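Local structure of aac(6')-Ii (Enterococcus faecium, 1N71) at residues R22-E27 with P75-S80. The protein binds coenzyme A and, as an aminoglycoside 6'-N-acetyltransferase of the GNAT superfamily, probably transfers acetyl groups to these antibiotics, a route to resistance. Numbering follows the deposited sequence.
With COA (coenzyme A), chain E.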
# COMPACT_ATOMS: atom_id res chain seq x y z
N ARG A 22 -14.62 2.67 16.48
CA ARG A 22 -14.48 1.67 17.54
C ARG A 22 -15.56 0.60 17.43
O ARG A 22 -15.29 -0.59 17.55
CB ARG A 22 -14.56 2.34 18.91
N LEU A 23 -16.79 1.04 17.21
CA LEU A 23 -17.92 0.12 17.09
C LEU A 23 -17.73 -0.79 15.89
O LEU A 23 -17.80 -2.02 16.01
CB LEU A 23 -19.22 0.90 16.93
CG LEU A 23 -19.59 1.92 18.02
CD1 LEU A 23 -20.87 2.64 17.62
CD2 LEU A 23 -19.76 1.21 19.36
N THR A 24 -17.49 -0.18 14.73
CA THR A 24 -17.30 -0.92 13.48
C THR A 24 -16.11 -1.87 13.51
O THR A 24 -16.24 -3.05 13.19
CB THR A 24 -17.12 0.06 12.29
OG1 THR A 24 -18.23 0.96 12.24
CG2 THR A 24 -17.02 -0.70 10.98
N TRP A 25 -14.95 -1.35 13.90
CA TRP A 25 -13.73 -2.16 13.97
C TRP A 25 -13.13 -2.08 15.37
O TRP A 25 -12.15 -1.37 15.59
CB TRP A 25 -12.71 -1.65 12.94
CG TRP A 25 -13.10 -1.90 11.52
CD1 TRP A 25 -13.16 -3.10 10.88
CD2 TRP A 25 -13.49 -0.91 10.55
NE1 TRP A 25 -13.55 -2.93 9.57
CE2 TRP A 25 -13.76 -1.59 9.34
CE3 TRP A 25 -13.63 0.48 10.58
CZ2 TRP A 25 -14.16 -0.93 8.17
CZ3 TRP A 25 -14.03 1.15 9.42
CH2 TRP A 25 -14.29 0.44 8.24
N PRO A 26 -13.70 -2.82 16.33
CA PRO A 26 -13.21 -2.82 17.71
C PRO A 26 -11.81 -3.40 17.86
O PRO A 26 -11.05 -2.98 18.74
CB PRO A 26 -14.26 -3.66 18.44
CG PRO A 26 -14.68 -4.64 17.39
CD PRO A 26 -14.83 -3.76 16.17
N GLU A 27 -11.46 -4.34 17.00
CA GLU A 27 -10.15 -4.98 17.04
C GLU A 27 -9.08 -4.12 16.38
O GLU A 27 -7.88 -4.30 16.63
CB GLU A 27 -10.21 -6.35 16.35
N PRO A 75 -10.27 5.84 5.68
CA PRO A 75 -11.13 4.65 5.66
C PRO A 75 -12.47 5.02 5.03
O PRO A 75 -12.64 6.12 4.51
CB PRO A 75 -11.28 4.33 7.13
CG PRO A 75 -11.48 5.72 7.70
CD PRO A 75 -10.44 6.57 6.96
N LEU A 76 -13.40 4.08 5.08
CA LEU A 76 -14.76 4.31 4.59
C LEU A 76 -15.66 3.55 5.54
O LEU A 76 -15.60 2.32 5.63
CB LEU A 76 -14.97 3.78 3.17
CG LEU A 76 -16.43 3.88 2.70
CD1 LEU A 76 -16.94 5.32 2.86
CD2 LEU A 76 -16.55 3.43 1.25
N VAL A 77 -16.48 4.28 6.27
CA VAL A 77 -17.38 3.65 7.22
C VAL A 77 -18.72 4.38 7.25
O VAL A 77 -18.77 5.61 7.19
CB VAL A 77 -16.78 3.65 8.64
CG1 VAL A 77 -16.52 5.07 9.09
CG2 VAL A 77 -17.73 2.95 9.61
N VAL A 78 -19.78 3.59 7.32
CA VAL A 78 -21.14 4.09 7.38
C VAL A 78 -21.78 3.36 8.56
O VAL A 78 -21.63 2.14 8.67
CB VAL A 78 -21.92 3.75 6.10
CG1 VAL A 78 -23.39 4.16 6.24
CG2 VAL A 78 -21.29 4.46 4.90
N GLU A 79 -22.49 4.07 9.43
CA GLU A 79 -23.13 3.41 10.57
C GLU A 79 -23.86 2.18 10.05
O GLU A 79 -24.61 2.27 9.08
CB GLU A 79 -24.14 4.33 11.25
CG GLU A 79 -23.55 5.58 11.85
CD GLU A 79 -24.55 6.32 12.72
OE1 GLU A 79 -25.69 6.54 12.27
OE2 GLU A 79 -24.18 6.68 13.86
N SER A 80 -23.64 1.04 10.70
CA SER A 80 -24.27 -0.20 10.28
C SER A 80 -25.78 -0.10 10.22
O SER A 80 -26.44 -0.91 9.56
CB SER A 80 -23.86 -1.35 11.21
OG SER A 80 -24.35 -1.14 12.52
N1A COA E . -21.78 -6.26 -1.31
C2A COA E . -22.32 -6.06 -2.53
N3A COA E . -22.89 -4.93 -3.01
C4A COA E . -22.86 -3.92 -2.07
C5A COA E . -22.36 -3.98 -0.79
C6A COA E . -21.77 -5.23 -0.40
N6A COA E . -21.25 -5.42 0.81
N7A COA E . -22.51 -2.76 -0.14
C8A COA E . -23.11 -2.02 -1.02
N9A COA E . -23.36 -2.65 -2.22
C1B COA E . -24.02 -2.11 -3.42
C2B COA E . -25.50 -1.78 -3.20
O2B COA E . -26.28 -2.96 -3.44
C3B COA E . -25.84 -0.73 -4.24
O3B COA E . -26.00 -1.39 -5.51
P3B COA E . -27.31 -1.16 -6.41
O7A COA E . -28.44 -1.57 -5.53
O8A COA E . -27.10 -2.04 -7.58
O9A COA E . -27.28 0.29 -6.73
C4B COA E . -24.53 0.08 -4.29
O4B COA E . -23.53 -0.85 -3.85
C5B COA E . -24.53 1.36 -3.46
O5B COA E . -24.53 1.05 -2.06
P1A COA E . -24.63 2.19 -0.92
O1A COA E . -26.00 2.19 -0.37
O2A COA E . -24.05 3.45 -1.45
O3A COA E . -23.62 1.59 0.17
P2A COA E . -23.59 1.88 1.75
O4A COA E . -24.25 0.75 2.45
O5A COA E . -24.01 3.26 2.03
O6A COA E . -22.01 1.78 2.05
CBP COA E . -20.21 0.23 2.58
CCP COA E . -21.24 0.68 1.55
CDP COA E . -19.49 -1.01 2.03
CEP COA E . -19.19 1.39 2.80
CAP COA E . -20.98 -0.10 3.93
OAP COA E . -21.89 -1.19 3.77
C9P COA E . -20.03 -0.31 5.13
O9P COA E . -19.87 0.59 5.96
N8P COA E . -19.41 -1.50 5.19
C7P COA E . -18.48 -1.91 6.24
C6P COA E . -17.10 -1.28 6.07
C5P COA E . -16.23 -1.97 5.04
O5P COA E . -16.07 -3.20 5.08
N4P COA E . -15.67 -1.18 4.11
C3P COA E . -14.80 -1.63 3.03
C2P COA E . -13.47 -0.88 3.01
S1P COA E . -12.05 -1.97 2.78
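The indole of Trp25 meets the backbone of Leu76 and coenzyme A with the same end of its six-membered ring. Leu76 O lies in the ring plane at the edge, 3.5 Å from Trp25 CH2. The neighbouring Trp25 CZ2 is 3.6 Å from C6P of the pantetheine arm. Trp25 CZ3 packs at 3.8 Å against CB of Val77, which approaches the ring obliquely. Thr24 CG2 sits over the centre of one indole face, 3.5 Å above the plane, and so backs the ring from within its own segment. In Thr24, chi1 of -56° sets CG2 anti to the backbone N, over the indole, and leaves OG1 beside that N. The hydroxyl OG1 touches Val77 CG2 at 3.3 Å, but its hydrogen bond goes to Leu20 O, one helical turn earlier. No hydrogen bond joins the two segments. The residues before and after Val77 reach the cofactor: Val78 N donates to coenzyme A O9P (3.3 Å, 143° at the hydrogen), and Leu76 CD2 packs on the CEP methyl at 3.7 Å. This strand-to-pantetheine pairing is characteristic of the GNAT fold, and Trp25 lines the pantetheine part of the pocket. Trp25 is the first non-helical residue after helix 11-24, whose Leu20 and Leu21 also pack on Val77. Strand 70-78 pairs with strand 55-66, while Leu76 faces helices 87-101 and 144-149.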